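Local atomic coordinates of flavodoxin (Aquifex aeolicus, PDB entry 2ARK), a protein that probably serves as a low-potential electron donor to redox enzymes, carrying the electrons on an FMN cofactor. Residues 22-27 against 149-154; 28-31 against 36-39; 125-130 against 158-163. All coordinates share one frame; numbering follows the deposited sequence.

Contact 1 (22-27 against 149-154); sequences AELVAE and EEKEAC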
loop_
_atom_site.group_PDB
_atom_site.type_symbol
_atom_site.label_atom_id
_atom_site.label_comp_id
_atom_site.label_asym_id
_atom_site.label_seq_id
_atom_site.Cartn_x
_atom_site.Cartn_y
_atom_site.Cartn_z
ATOM N N ALA A 22 -10.821 11.477 17.354
ATOM C CA ALA A 22 -11.555 10.298 17.861
ATOM C C ALA A 22 -12.867 10.696 18.498
ATOM O O ALA A 22 -13.873 9.979 18.395
ATOM C CB ALA A 22 -10.708 9.569 18.855
ATOM N N GLU A 23 -12.849 11.866 19.147
ATOM C CA GLU A 23 -14.018 12.372 19.844
ATOM C C GLU A 23 -15.073 12.780 18.824
ATOM O O GLU A 23 -16.269 12.586 19.054
ATOM C CB GLU A 23 -13.645 13.549 20.733
ATOM C CG GLU A 23 -12.960 13.176 22.014
ATOM C CD GLU A 23 -12.311 14.376 22.705
ATOM O OE1 GLU A 23 -12.180 15.451 22.082
ATOM O OE2 GLU A 23 -11.920 14.257 23.886
ATOM N N LEU A 24 -14.615 13.335 17.701
ATOM C CA LEU A 24 -15.475 13.770 16.608
ATOM C C LEU A 24 -16.037 12.601 15.818
ATOM O O LEU A 24 -17.203 12.639 15.410
ATOM C CB LEU A 24 -14.728 14.722 15.685
ATOM C CG LEU A 24 -14.528 16.126 16.285
ATOM C CD1 LEU A 24 -13.373 16.869 15.597
ATOM C CD2 LEU A 24 -15.824 16.946 16.294
ATOM N N VAL A 25 -15.219 11.562 15.625
ATOM C CA VAL A 25 -15.697 10.304 15.031
ATOM C C VAL A 25 -16.843 9.712 15.886
ATOM O O VAL A 25 -17.893 9.311 15.363
ATOM C CB VAL A 25 -14.536 9.262 14.836
ATOM C CG1 VAL A 25 -15.079 7.915 14.340
ATOM C CG2 VAL A 25 -13.500 9.788 13.882
ATOM N N ALA A 26 -16.627 9.709 17.199
ATOM C CA ALA A 26 -17.539 9.120 18.166
ATOM C C ALA A 26 -18.852 9.888 18.208
ATOM O O ALA A 26 -19.929 9.280 18.298
ATOM C CB ALA A 26 -16.905 9.117 19.526
ATOM N N GLU A 27 -18.747 11.222 18.174
ATOM C CA GLU A 27 -19.892 12.094 18.001
ATOM C C GLU A 27 -20.588 11.829 16.658
ATOM O O GLU A 27 -21.804 11.783 16.592
ATOM C CB GLU A 27 -19.455 13.547 18.104
ATOM C CG GLU A 27 -20.579 14.541 17.921
ATOM C CD GLU A 27 -20.086 15.934 17.580
ATOM O OE1 GLU A 27 -20.704 16.595 16.715
ATOM O OE2 GLU A 27 -19.077 16.361 18.173
ATOM N N GLU A 149 -14.411 21.834 7.819
ATOM C CA GLU A 149 -14.362 20.620 7.013
ATOM C C GLU A 149 -13.521 19.492 7.664
ATOM O O GLU A 149 -13.878 18.309 7.550
ATOM C CB GLU A 149 -13.947 20.919 5.562
ATOM C CG GLU A 149 -12.617 21.642 5.378
ATOM C CD GLU A 149 -12.400 22.125 3.929
ATOM O OE1 GLU A 149 -11.226 22.241 3.492
ATOM O OE2 GLU A 149 -13.407 22.381 3.222
ATOM N N GLU A 150 -12.449 19.862 8.375
ATOM C CA GLU A 150 -11.650 18.892 9.118
ATOM C C GLU A 150 -12.462 18.246 10.224
ATOM O O GLU A 150 -12.390 17.034 10.409
ATOM C CB GLU A 150 -10.392 19.525 9.698
ATOM C CG GLU A 150 -9.420 19.898 8.623
ATOM C CD GLU A 150 -8.221 20.665 9.129
ATOM O OE1 GLU A 150 -8.312 21.359 10.174
ATOM O OE2 GLU A 150 -7.167 20.558 8.465
ATOM N N LYS A 151 -13.239 19.061 10.949
ATOM C CA LYS A 151 -14.090 18.553 12.032
ATOM C C LYS A 151 -15.175 17.649 11.450
ATOM O O LYS A 151 -15.475 16.581 12.001
ATOM C CB LYS A 151 -14.641 19.698 12.903
ATOM C CG LYS A 151 -13.511 20.550 13.544
ATOM C CD LYS A 151 -13.870 21.261 14.872
ATOM C CE LYS A 151 -14.171 22.778 14.719
ATOM N NZ LYS A 151 -14.296 23.561 16.046
ATOM N N GLU A 152 -15.698 18.058 10.293
ATOM C CA GLU A 152 -16.800 17.357 9.623
ATOM C C GLU A 152 -16.373 16.036 8.999
ATOM O O GLU A 152 -17.135 15.078 9.038
ATOM C CB GLU A 152 -17.522 18.271 8.610
ATOM C CG GLU A 152 -18.878 17.749 8.087
ATOM C CD GLU A 152 -19.850 17.264 9.177
ATOM O OE1 GLU A 152 -20.558 16.267 8.918
ATOM O OE2 GLU A 152 -19.910 17.854 10.293
ATOM N N ALA A 153 -15.155 15.981 8.448
ATOM C CA ALA A 153 -14.573 14.711 7.955
ATOM C C ALA A 153 -14.613 13.636 9.045
ATOM O O ALA A 153 -14.967 12.488 8.777
ATOM C CB ALA A 153 -13.142 14.931 7.476
ATOM N N CYS A 154 -14.257 14.041 10.271
ATOM C CA CYS A 154 -14.159 13.155 11.424
ATOM C C CYS A 154 -15.510 12.661 11.823
ATOM O O CYS A 154 -15.706 11.486 12.030
ATOM C CB CYS A 154 -13.512 13.863 12.612
ATOM S SG CYS A 154 -11.745 14.205 12.390
#

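Contact 2 (28-31 against 36-39); sequences GARS and EVRL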
loop_
_atom_site.group_PDB
_atom_site.type_symbol
_atom_site.label_atom_id
_atom_site.label_comp_id
_atom_site.label_asym_id
_atom_site.label_seq_id
_atom_site.Cartn_x
_atom_site.Cartn_y
_atom_site.Cartn_z
ATOM N N GLY A 28 -19.811 11.657 15.588
ATOM C CA GLY A 28 -20.354 11.246 14.292
ATOM C C GLY A 28 -21.271 10.026 14.402
ATOM O O GLY A 28 -22.387 10.060 13.893
ATOM N N ALA A 29 -20.802 8.962 15.075
ATOM C CA ALA A 29 -21.554 7.718 15.207
ATOM C C ALA A 29 -22.773 7.863 16.104
ATOM O O ALA A 29 -23.831 7.303 15.820
ATOM C CB ALA A 29 -20.656 6.605 15.724
ATOM N N ARG A 30 -22.629 8.613 17.190
ATOM C CA ARG A 30 -23.718 8.801 18.136
ATOM C C ARG A 30 -24.864 9.559 17.486
ATOM O O ARG A 30 -25.999 9.485 17.956
ATOM C CB ARG A 30 -23.244 9.529 19.405
ATOM C CG ARG A 30 -22.415 8.652 20.343
ATOM C CD ARG A 30 -22.283 9.287 21.723
ATOM N NE ARG A 30 -21.035 10.028 21.830
ATOM C CZ ARG A 30 -19.957 9.597 22.491
ATOM N NH1 ARG A 30 -18.861 10.354 22.496
ATOM N NH2 ARG A 30 -19.967 8.422 23.153
ATOM N N SER A 31 -24.567 10.258 16.387
ATOM C CA SER A 31 -25.550 11.127 15.735
ATOM C C SER A 31 -26.625 10.310 15.012
ATOM O O SER A 31 -27.730 10.796 14.799
ATOM C CB SER A 31 -24.884 12.164 14.820
ATOM O OG SER A 31 -24.611 11.646 13.518
ATOM N N GLU A 36 -24.948 2.877 19.698
ATOM C CA GLU A 36 -24.219 2.954 20.944
ATOM C C GLU A 36 -22.692 3.001 20.677
ATOM O O GLU A 36 -22.172 2.236 19.858
ATOM C CB GLU A 36 -24.575 1.741 21.755
ATOM C CG GLU A 36 -24.133 1.858 23.143
ATOM C CD GLU A 36 -24.529 0.664 23.943
ATOM O OE1 GLU A 36 -24.870 -0.382 23.332
ATOM O OE2 GLU A 36 -24.490 0.784 25.179
ATOM N N VAL A 37 -21.981 3.881 21.385
ATOM C CA VAL A 37 -20.553 4.117 21.119
ATOM C C VAL A 37 -19.665 3.929 22.371
ATOM O O VAL A 37 -20.007 4.373 23.454
ATOM C CB VAL A 37 -20.342 5.525 20.453
ATOM C CG1 VAL A 37 -18.855 5.843 20.201
ATOM C CG2 VAL A 37 -21.132 5.604 19.156
ATOM N N ARG A 38 -18.535 3.246 22.208
ATOM C CA ARG A 38 -17.525 3.188 23.260
ATOM C C ARG A 38 -16.337 3.943 22.687
ATOM O O ARG A 38 -15.961 3.683 21.548
ATOM C CB ARG A 38 -17.157 1.733 23.606
ATOM C CG ARG A 38 -17.680 1.291 24.910
ATOM C CD ARG A 38 -18.511 0.004 24.902
ATOM N NE ARG A 38 -17.762 -1.156 25.369
ATOM C CZ ARG A 38 -18.275 -2.203 26.009
ATOM N NH1 ARG A 38 -19.560 -2.276 26.307
ATOM N NH2 ARG A 38 -17.472 -3.186 26.379
ATOM N N LEU A 39 -15.789 4.901 23.446
ATOM C CA LEU A 39 -14.548 5.628 23.064
ATOM C C LEU A 39 -13.398 5.257 24.010
ATOM O O LEU A 39 -13.474 5.501 25.229
ATOM C CB LEU A 39 -14.808 7.131 23.079
ATOM C CG LEU A 39 -13.694 8.149 22.830
ATOM C CD1 LEU A 39 -12.994 7.974 21.442
ATOM C CD2 LEU A 39 -14.237 9.573 23.009
#

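Contact 3 (125-130 against 158-163); sequences VTDYVG and GRRLAE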
loop_
_atom_site.group_PDB
_atom_site.type_symbol
_atom_site.label_atom_id
_atom_site.label_comp_id
_atom_site.label_asym_id
_atom_site.label_seq_id
_atom_site.Cartn_x
_atom_site.Cartn_y
_atom_site.Cartn_z
ATOM N N VAL A 125 -14.663 6.659 2.849
ATOM C CA VAL A 125 -15.876 7.438 2.554
ATOM C C VAL A 125 -15.748 8.311 1.332
ATOM O O VAL A 125 -14.787 9.038 1.178
ATOM C CB VAL A 125 -16.323 8.293 3.778
ATOM C CG1 VAL A 125 -17.508 9.153 3.430
ATOM C CG2 VAL A 125 -16.657 7.404 4.957
ATOM N N THR A 126 -16.739 8.239 0.454
ATOM C CA THR A 126 -16.740 9.036 -0.785
ATOM C C THR A 126 -17.104 10.500 -0.548
ATOM O O THR A 126 -16.635 11.385 -1.258
ATOM C CB THR A 126 -17.741 8.476 -1.793
ATOM O OG1 THR A 126 -18.964 8.201 -1.120
ATOM C CG2 THR A 126 -17.217 7.176 -2.441
ATOM N N ASP A 127 -17.958 10.743 0.440
ATOM C CA ASP A 127 -18.454 12.094 0.750
ATOM C C ASP A 127 -17.395 13.181 0.673
ATOM O O ASP A 127 -16.298 13.035 1.198
ATOM C CB ASP A 127 -19.085 12.144 2.149
ATOM C CG ASP A 127 -20.224 11.189 2.291
ATOM O OD1 ASP A 127 -20.323 10.252 1.445
ATOM O OD2 ASP A 127 -21.024 11.387 3.230
ATOM N N TYR A 128 -17.751 14.267 -0.011
ATOM C CA TYR A 128 -17.015 15.506 0.116
ATOM C C TYR A 128 -17.692 16.388 1.144
ATOM O O TYR A 128 -18.873 16.739 1.064
ATOM C CB TYR A 128 -16.908 16.236 -1.188
ATOM C CG TYR A 128 -15.746 15.823 -2.028
ATOM C CD1 TYR A 128 -15.671 14.528 -2.573
ATOM C CD2 TYR A 128 -14.736 16.741 -2.335
ATOM C CE1 TYR A 128 -14.596 14.146 -3.398
ATOM C CE2 TYR A 128 -13.673 16.387 -3.166
ATOM C CZ TYR A 128 -13.611 15.086 -3.688
ATOM O OH TYR A 128 -12.574 14.751 -4.506
ATOM N N VAL A 129 -16.886 16.754 2.103
ATOM C CA VAL A 129 -17.324 17.321 3.316
ATOM C C VAL A 129 -16.881 18.785 3.206
ATOM O O VAL A 129 -17.316 19.662 3.941
ATOM C CB VAL A 129 -16.664 16.449 4.391
ATOM C CG1 VAL A 129 -15.599 17.165 5.198
ATOM C CG2 VAL A 129 -17.694 15.618 5.154
ATOM N N GLY A 130 -16.039 19.028 2.215
ATOM C CA GLY A 130 -15.624 20.364 1.803
ATOM C C GLY A 130 -15.333 20.301 0.313
ATOM O O GLY A 130 -15.151 19.223 -0.249
ATOM N N GLY A 158 -17.536 8.438 11.468
ATOM C CA GLY A 158 -18.319 7.756 12.489
ATOM C C GLY A 158 -19.758 7.554 12.066
ATOM O O GLY A 158 -20.348 6.504 12.357
ATOM N N ARG A 159 -20.310 8.571 11.397
ATOM C CA ARG A 159 -21.641 8.559 10.765
ATOM C C ARG A 159 -21.796 7.390 9.789
ATOM O O ARG A 159 -22.758 6.631 9.876
ATOM C CB ARG A 159 -21.831 9.848 9.958
ATOM C CG ARG A 159 -23.202 10.466 9.918
ATOM C CD ARG A 159 -24.394 9.527 9.815
ATOM N NE ARG A 159 -25.342 9.894 10.850
ATOM C CZ ARG A 159 -26.546 10.437 10.698
ATOM N NH1 ARG A 159 -27.101 10.646 9.519
ATOM N NH2 ARG A 159 -27.217 10.733 11.780
ATOM N N ARG A 160 -20.867 7.292 8.837
ATOM C CA ARG A 160 -20.907 6.233 7.846
ATOM C C ARG A 160 -20.671 4.864 8.485
ATOM O O ARG A 160 -21.298 3.880 8.101
ATOM C CB ARG A 160 -19.944 6.520 6.687
ATOM C CG ARG A 160 -20.149 5.646 5.425
ATOM C CD ARG A 160 -21.546 5.708 4.771
ATOM N NE ARG A 160 -22.165 7.039 4.811
ATOM C CZ ARG A 160 -21.810 8.083 4.046
ATOM N NH1 ARG A 160 -20.831 7.978 3.149
ATOM N NH2 ARG A 160 -22.445 9.242 4.187
ATOM N N LEU A 161 -19.778 4.805 9.474
ATOM C CA LEU A 161 -19.571 3.583 10.250
ATOM C C LEU A 161 -20.876 3.120 10.875
ATOM O O LEU A 161 -21.242 1.948 10.747
ATOM C CB LEU A 161 -18.551 3.821 11.349
ATOM C CG LEU A 161 -17.652 2.691 11.862
ATOM C CD1 LEU A 161 -17.285 2.985 13.290
ATOM C CD2 LEU A 161 -18.187 1.250 11.688
ATOM N N ALA A 162 -21.587 4.043 11.516
ATOM C CA ALA A 162 -22.823 3.722 12.228
ATOM C C ALA A 162 -23.908 3.311 11.241
ATOM O O ALA A 162 -24.700 2.402 11.511
ATOM C CB ALA A 162 -23.276 4.902 13.055
ATOM N N GLU A 163 -23.929 3.987 10.100
ATOM C CA GLU A 163 -24.826 3.676 8.996
ATOM C C GLU A 163 -24.564 2.301 8.381
ATOM O O GLU A 163 -25.501 1.585 8.097
ATOM C CB GLU A 163 -24.735 4.770 7.949
ATOM C CG GLU A 163 -25.418 6.074 8.385
ATOM C CD GLU A 163 -25.109 7.269 7.450
ATOM O OE1 GLU A 163 -24.083 7.207 6.718
ATOM O OE2 GLU A 163 -25.879 8.268 7.473
#

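Contact 1 (22-27 against 149-154)
Leu-24 reaches from helix 17-30 to two successive turns of helix 148-168, and its atoms can be followed outward. At the root, its CB lies 3.4 Å from CB of Cys-154, the tightest apolar approach between the segments. Further out, CG is set beside the backbone N and anti to the carbonyl carbon (chi1 -74°), and the CD1 branch ends over the backbone of the preceding turn, 4.0 Å from CA of Lys-151 and 4.1 Å from its CB. The lysine chain itself bends at chi3 and leads its amino group away from helix 17-30. Pro-145 packs against the same leucine.

Val-25 meets the end of 149-154. Its CA-H is directed at the carbonyl of Cys-154, with CA and O 3.2 Å apart and an angle of 147° at the hydrogen, and its CG2 lies 3.3 Å from that same O. The axes of the two short segments approach to 8.4 Å and cross at -58°, so contact is concentrated near Leu-24, Val-25 and Cys-154. Nearby, Glu-27 and Glu-152 both pair with Arg-155. Val-25 also touches Val-9 of strand 5-11, so the two helices belong to a helical layer packed on the parallel sheet of the flavodoxin-like alpha/beta/alpha sandwich.

Contact 2 (28-31 against 36-39)
Val-37 of strand 35-41 meets Ala-29 and Arg-30 at the end of helix 17-30, and the contact is mostly apolar. Its CG2 branch does most of the touching: it lies 3.6 Å from CB of Ala-29 and 3.5 Å from CG of Arg-30, wedged against two consecutive helix residues. With CG1 anti to the backbone N (chi1 178°), the other branch is left to pack against the arginine's far end.

A second kind of contact is made by the flat end of Arg-30. Its aliphatic chain crosses the valine at about a right angle and bends at chi3 (-96°), which brings the guanidinium back over the strand with CG1 of Val-37 over one face. Here NH2 stands 4.0 Å from CB of Val-37, a van der Waals approach in which the cation lies on hydrocarbon.

Within the two segments, the hydrogen bonds involve Ser-31 and Gly-28: OG of Ser-31 donates to O of Gly-28 at 2.8 Å, tilted 23° from the carbonyl plane, while the backbone N of Ser-31 makes a weak bond to the same oxygen.

Val-7 of strand 5-11 touches both Ala-29 and Val-37, and backbone bonds join Glu-36 and Arg-38 to that strand. The arrangement is the return of a beta-alpha-beta crossover: strand 5-11, helix 17-30 and the parallel strand 35-41.

Contact 3 (125-130 against 158-163)
Asp-127 and Arg-160 form a two-pronged salt bridge between the end of strand 121-128 and helix 148-168, in the flavodoxin-like fold. The guanidinium presents NH1 and NH2 end-on. NH1 donates to OD1 at 2.9 Å, nearly straight at 173°, whereas NH2 donates to OD2 at 2.7 Å and is more bent. The planes of carboxylate and guanidinium are 52° apart; OD1 is met from above the carboxylate plane, and OD2 on the syn side but also tilted out of that plane.

Val-125 supports the arginine chain: its CG2 lies 3.8 Å from CB of Arg-160, and its CG1 approaches NH1 obliquely. Bends at chi2 and chi3 fold that chain so that all three guanidinium nitrogens find carboxylate oxygens, NE donating to OE1 of Glu-163 within the helix.

Further out, Arg-156 and Arg-185 are second partners of Asp-127, and Ile-179 of helix 175-181 packs on Arg-160. A leucine in place of Arg-160 would probably cost Asp-127 its two-pronged partner, leaving it Arg-156 and Arg-185, and OE1 of Glu-163 its NE donor. That last bond helps set how the guanidinium is turned: NE to OE1 is 2.7 Å, the acceptor only 2° out of the guanidinium plane.

From the N terminus, strand 5-11 leads into helix 17-30, after which the chain turns back so that strand 35-41 packs on the end of that helix; contact 2 thus closes a short local loop. Contact 1 opens earlier on the same helix and closes only at 149-154, so its long span encloses contact 2. Contact 3 opens at 125-130, within that span, and closes beyond it at 158-163: contacts 1 and 3 cross, whereas 2 and 3 follow in series. Val-25 CG1 packs on Gly-158 CA and Ala-29 CB on Gly-158 O, joining the two helices, while contact 2 ties helix 17-30 to strand 35-41 and contact 3 ties helix 148-168 to strand 121-128.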